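Local coordinates for protein Poly(A) RNA polymerase GLD2 (Rattus norvegicus, PDB 6LBK) that probably adds successive AMP units from ATP to the 3' ends of selected cytoplasmic mRNAs, and single nucleotides to the 3' ends of certain microRNAs, at residues L291-A295 / T296-W300; H139-F142 / C143-S147. The protein carries 1 engineered substitution. One frame throughout, in Å; residues are numbered along the deposited sequence.

Contact 1: L291-A295 / T296-W300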
loop_
_atom_site.group_PDB
_atom_site.type_symbol
_atom_site.label_atom_id
_atom_site.label_comp_id
_atom_site.label_asym_id
_atom_site.label_seq_id
_atom_site.Cartn_x
_atom_site.Cartn_y
_atom_site.Cartn_z
ATOM N N LEU A 291 -5.246 -16.670 0.063
ATOM C CA LEU A 291 -5.353 -17.069 1.466
ATOM C C LEU A 291 -4.646 -18.401 1.721
ATOM O O LEU A 291 -3.929 -18.549 2.723
ATOM C CB LEU A 291 -6.817 -17.116 1.885
ATOM C CG LEU A 291 -7.562 -15.771 1.935
ATOM C CD1 LEU A 291 -9.052 -16.039 2.133
ATOM C CD2 LEU A 291 -7.034 -14.838 3.066
ATOM N N LYS A 292 -4.821 -19.380 0.823
ATOM C CA LYS A 292 -4.166 -20.680 1.004
ATOM C C LYS A 292 -2.644 -20.556 0.967
ATOM O O LYS A 292 -1.943 -21.177 1.776
ATOM C CB LYS A 292 -4.633 -21.675 -0.064
ATOM C CG LYS A 292 -4.037 -23.089 0.072
ATOM C CD LYS A 292 -4.431 -24.017 -1.080
ATOM C CE LYS A 292 -3.679 -25.306 -0.948
ATOM N NZ LYS A 292 -4.425 -26.491 -1.542
ATOM N N TYR A 293 -2.116 -19.736 0.054
ATOM C CA TYR A 293 -0.677 -19.697 -0.167
ATOM C C TYR A 293 0.053 -19.282 1.088
ATOM O O TYR A 293 1.048 -19.902 1.478
ATOM C CB TYR A 293 -0.366 -18.765 -1.328
ATOM C CG TYR A 293 1.111 -18.578 -1.604
ATOM C CD1 TYR A 293 1.874 -19.588 -2.177
ATOM C CD2 TYR A 293 1.733 -17.347 -1.324
ATOM C CE1 TYR A 293 3.216 -19.397 -2.435
ATOM C CE2 TYR A 293 3.079 -17.149 -1.578
ATOM C CZ TYR A 293 3.822 -18.161 -2.128
ATOM O OH TYR A 293 5.168 -17.928 -2.371
ATOM N N TYR A 294 -0.406 -18.211 1.718
ATOM C CA TYR A 294 0.236 -17.728 2.921
ATOM C C TYR A 294 -0.197 -18.511 4.155
ATOM O O TYR A 294 0.558 -18.562 5.127
ATOM C CB TYR A 294 -0.037 -16.225 3.057
ATOM C CG TYR A 294 0.746 -15.359 2.070
ATOM C CD1 TYR A 294 2.131 -15.311 2.097
ATOM C CD2 TYR A 294 0.088 -14.559 1.132
ATOM C CE1 TYR A 294 2.848 -14.506 1.208
ATOM C CE2 TYR A 294 0.802 -13.750 0.238
ATOM C CZ TYR A 294 2.174 -13.724 0.292
ATOM O OH TYR A 294 2.868 -12.955 -0.605
ATOM N N ALA A 295 -1.380 -19.143 4.139
ATOM C CA ALA A 295 -1.793 -19.988 5.258
ATOM C C ALA A 295 -1.014 -21.295 5.326
ATOM O O ALA A 295 -0.851 -21.852 6.415
ATOM C CB ALA A 295 -3.289 -20.285 5.172
ATOM N N THR A 296 -0.564 -21.817 4.200
ATOM C CA THR A 296 -0.042 -23.182 4.199
ATOM C C THR A 296 1.340 -23.341 3.586
ATOM O O THR A 296 2.096 -24.194 4.041
ATOM C CB THR A 296 -1.018 -24.101 3.446
ATOM O OG1 THR A 296 -0.922 -23.864 2.034
ATOM C CG2 THR A 296 -2.449 -23.890 3.924
ATOM N N GLU A 297 1.669 -22.599 2.527
ATOM C CA GLU A 297 2.866 -22.906 1.746
ATOM C C GLU A 297 4.069 -22.013 2.018
ATOM O O GLU A 297 5.203 -22.471 1.844
ATOM C CB GLU A 297 2.560 -22.866 0.248
ATOM C CG GLU A 297 2.679 -24.235 -0.399
ATOM C CD GLU A 297 2.307 -24.235 -1.865
ATOM O OE1 GLU A 297 2.206 -23.125 -2.452
ATOM O OE2 GLU A 297 2.127 -25.350 -2.425
ATOM N N PHE A 298 3.876 -20.767 2.437
ATOM C CA PHE A 298 4.971 -19.802 2.486
ATOM C C PHE A 298 5.656 -19.834 3.841
ATOM O O PHE A 298 5.042 -19.501 4.864
ATOM C CB PHE A 298 4.487 -18.378 2.205
ATOM C CG PHE A 298 5.558 -17.315 2.405
ATOM C CD1 PHE A 298 6.609 -17.186 1.515
ATOM C CD2 PHE A 298 5.515 -16.453 3.492
ATOM C CE1 PHE A 298 7.589 -16.220 1.696
ATOM C CE2 PHE A 298 6.502 -15.472 3.676
ATOM C CZ PHE A 298 7.531 -15.361 2.775
ATOM N N ASP A 299 6.958 -20.114 3.820
ATOM C CA ASP A 299 7.768 -20.301 5.023
ATOM C C ASP A 299 8.300 -18.947 5.510
ATOM O O ASP A 299 9.353 -18.463 5.077
ATOM C CB ASP A 299 8.888 -21.294 4.739
ATOM C CG ASP A 299 9.610 -21.725 5.987
ATOM O OD1 ASP A 299 9.152 -21.349 7.088
ATOM O OD2 ASP A 299 10.618 -22.465 5.869
ATOM N N TRP A 300 7.543 -18.329 6.426
ATOM C CA TRP A 300 7.947 -17.064 7.035
ATOM C C TRP A 300 9.367 -17.133 7.577
ATOM O O TRP A 300 10.092 -16.131 7.567
ATOM C CB TRP A 300 7.011 -16.713 8.186
ATOM C CG TRP A 300 5.584 -16.989 7.926
ATOM C CD1 TRP A 300 4.904 -18.112 8.268
ATOM C CD2 TRP A 300 4.644 -16.132 7.270
ATOM N NE1 TRP A 300 3.595 -18.010 7.880
ATOM C CE2 TRP A 300 3.411 -16.804 7.259
ATOM C CE3 TRP A 300 4.726 -14.854 6.697
ATOM C CZ2 TRP A 300 2.271 -16.256 6.697
ATOM C CZ3 TRP A 300 3.585 -14.302 6.132
ATOM C CH2 TRP A 300 2.376 -15.002 6.141
#

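Contact 2: H139-F142 / C143-S147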
loop_
_atom_site.group_PDB
_atom_site.type_symbol
_atom_site.label_atom_id
_atom_site.label_comp_id
_atom_site.label_asym_id
_atom_site.label_seq_id
_atom_site.Cartn_x
_atom_site.Cartn_y
_atom_site.Cartn_z
ATOM N N HIS A 139 4.545 21.575 11.463
ATOM C CA HIS A 139 3.477 21.272 12.403
ATOM C C HIS A 139 3.041 22.522 13.150
ATOM O O HIS A 139 1.843 22.814 13.252
ATOM C CB HIS A 139 3.936 20.179 13.367
ATOM C CG HIS A 139 2.948 19.876 14.450
ATOM N ND1 HIS A 139 3.240 20.035 15.789
ATOM C CD2 HIS A 139 1.661 19.459 14.394
ATOM C CE1 HIS A 139 2.182 19.709 16.510
ATOM N NE2 HIS A 139 1.210 19.360 15.688
ATOM N N LYS A 140 4.008 23.270 13.684
ATOM C CA LYS A 140 3.698 24.538 14.338
ATOM C C LYS A 140 2.974 25.487 13.384
ATOM O O LYS A 140 2.114 26.266 13.813
ATOM C CB LYS A 140 4.982 25.161 14.886
ATOM C CG LYS A 140 4.777 26.071 16.098
ATOM C CD LYS A 140 4.356 25.240 17.316
ATOM C CE LYS A 140 5.339 24.097 17.587
ATOM N NZ LYS A 140 5.217 23.545 18.972
ATOM N N HIS A 141 3.310 25.440 12.092
ATOM C CA HIS A 141 2.589 26.230 11.097
ATOM C C HIS A 141 1.125 25.799 11.024
ATOM O O HIS A 141 0.214 26.633 11.030
ATOM C CB HIS A 141 3.280 26.065 9.736
ATOM C CG HIS A 141 2.806 27.004 8.665
ATOM N ND1 HIS A 141 3.186 28.330 8.602
ATOM C CD2 HIS A 141 2.008 26.792 7.587
ATOM C CE1 HIS A 141 2.623 28.897 7.548
ATOM N NE2 HIS A 141 1.904 27.986 6.915
ATOM N N PHE A 142 0.883 24.492 10.984
ATOM C CA PHE A 142 -0.491 23.995 10.921
ATOM C C PHE A 142 -1.275 24.377 12.173
ATOM O O PHE A 142 -2.470 24.689 12.104
ATOM C CB PHE A 142 -0.492 22.475 10.739
ATOM C CG PHE A 142 -0.103 22.017 9.349
ATOM C CD1 PHE A 142 0.459 22.893 8.440
ATOM C CD2 PHE A 142 -0.293 20.696 8.966
ATOM C CE1 PHE A 142 0.813 22.467 7.166
ATOM C CE2 PHE A 142 0.057 20.268 7.703
ATOM C CZ PHE A 142 0.615 21.160 6.794
ATOM N N CYS A 143 -0.612 24.364 13.327
ATOM C CA CYS A 143 -1.296 24.694 14.578
ATOM C C CYS A 143 -1.589 26.187 14.698
ATOM O O CYS A 143 -2.671 26.572 15.156
ATOM C CB CYS A 143 -0.471 24.230 15.778
ATOM S SG CYS A 143 -0.134 22.462 15.850
ATOM N N THR A 144 -0.637 27.047 14.326
ATOM C CA THR A 144 -0.812 28.481 14.558
ATOM C C THR A 144 -1.551 29.172 13.409
ATOM O O THR A 144 -2.584 29.816 13.622
ATOM C CB THR A 144 0.546 29.163 14.802
ATOM O OG1 THR A 144 1.359 29.094 13.626
ATOM C CG2 THR A 144 1.285 28.498 15.949
ATOM N N ARG A 145 -1.034 29.053 12.190
ATOM C CA ARG A 145 -1.578 29.838 11.093
ATOM C C ARG A 145 -2.716 29.115 10.379
ATOM O O ARG A 145 -3.666 29.759 9.927
ATOM C CB ARG A 145 -0.448 30.232 10.130
ATOM C CG ARG A 145 0.645 31.064 10.829
ATOM C CD ARG A 145 0.170 32.474 11.228
ATOM N NE ARG A 145 1.116 33.179 12.114
ATOM C CZ ARG A 145 1.937 34.166 11.751
ATOM N NH1 ARG A 145 1.941 34.604 10.497
ATOM N NH2 ARG A 145 2.750 34.723 12.648
ATOM N N LEU A 146 -2.664 27.795 10.280
ATOM C CA LEU A 146 -3.587 27.071 9.415
ATOM C C LEU A 146 -4.768 26.477 10.161
ATOM O O LEU A 146 -5.549 25.731 9.565
ATOM C CB LEU A 146 -2.857 25.952 8.692
ATOM C CG LEU A 146 -1.578 26.359 7.994
ATOM C CD1 LEU A 146 -1.251 25.304 6.960
ATOM C CD2 LEU A 146 -1.709 27.769 7.398
ATOM N N SER A 147 -4.939 26.822 11.435
ATOM C CA SER A 147 -5.994 26.248 12.262
ATOM C C SER A 147 -7.405 26.458 11.716
ATOM O O SER A 147 -8.332 25.791 12.196
ATOM C CB SER A 147 -5.899 26.832 13.668
ATOM O OG SER A 147 -6.242 28.205 13.671
#

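Contact 1: L291-A295 / T296-W300
Phe298 holds its CG trans to the backbone N (chi1 173°), while Tyr294, four residues earlier, holds its CG trans to the carbonyl carbon (chi1 -73°). These two torsions bring the rings together as an offset edge-to-face pair. The CD1 and CE1 edge of Tyr294 is turned toward the face of Phe298. The centroids are 5.6 Å apart and the planes make 81°. The nearest ring atoms are Tyr294 CD1 and Phe298 CD2, at 3.8 Å. Trp300 completes an aromatic cluster. Its six-membered ring runs nearly parallel to that of Tyr294 but is slid well aside, so the two barely overlap. Trp300 CZ2 also rests 3.3 Å from Tyr294 O. Phe298 CD2 sits over the rim of one face of the indole.

This cluster forms where helix 283-297, in the PAP-associated region, gives way to loop. The last part of the helix contains a wider, pi-type turn. Tyr293 O takes the amide of Glu297 at 3.0 Å and, weakly, that of Phe298. Lys292 O is gripped twice by Thr296, by N at 2.9 Å and by OG1 at 2.9 Å. The hydroxyl approaches from above the carbonyl plane. Thr296 thus folds its polar group back onto the helix.

The Tyr293 ring has Phe298 CB over one face. Glu297 OE1 meets its edge, 3.6 Å from Tyr293 CD1, with the carboxylate about perpendicular to the ring. Helix 226-239 fixes both tyrosine hydroxyls: Tyr293 OH is hydrogen-bonded to His235 NE2, and Tyr294 OH to Met232 O. Ile305 of strand 303-306 packs on Tyr294 and Phe298, and Phe347 of helix 344-363 meets Trp300 edge-to-face.

Contact 2: H139-F142 / C143-S147
With His139 CG trans to the backbone N (chi1 175°) and Cys143 SG trans to the carbonyl carbon (chi1 -60°), the sulfur lies over one face of the His139 imidazole. Cys143 SG is 3.7 Å from the centroid of the His139 ring, nearer the rim than the middle. At another part of the same turn, Leu146 CD1 lies 3.3 Å from Phe142 CD1. Leu146 crosses the His141 ring obliquely; its CG is 3.6 Å from His141 CD2, and its CD2 lies near His141 NE2.

Backbone bonds of the last turn hold these residues in place. Cys143 N hydrogen-bonds to His139 O at 2.9 Å. Lys140 O receives N and OG1 of Thr144 from opposite faces of its plane. His141 O also takes two amides, Arg145 N at 3.0 Å and Leu146 N at 3.2 Å. The second is a wider, pi-type bond, consistent with Leu146 turning back against His141 and Phe142.

Further out, His139 NE2 hydrogen-bonds to Pro153 O, and Phe142 meets Phe165 edge-to-face. Leu80 of helix 67-85 packs on Phe142 and Leu146. Helix 128-144 thus lies against the mixed sheet beside helix 67-85, in the alpha/beta layering of the nucleotidyltransferase palm domain.

Contact 2 comes first along the chain, and contact 1 follows about 150 residues later. Their centres are about 47 Å apart and their nearest atoms about 34 Å apart. They share no helix or sheet. Contact 2 is at the end of helix 128-144, against the five-stranded palm sheet. Contact 1 is at the end of helix 283-297, beside the small three-stranded sheet of the PAP-associated region. Both lie at helix ends, packed on neighbouring helices and a sheet, and neither lies at the residues that probably bind catalytic magnesium, Asp109 and Asp111. They are therefore separate local features on opposite sides of this fragment, which holds the palm and PAP-associated regions.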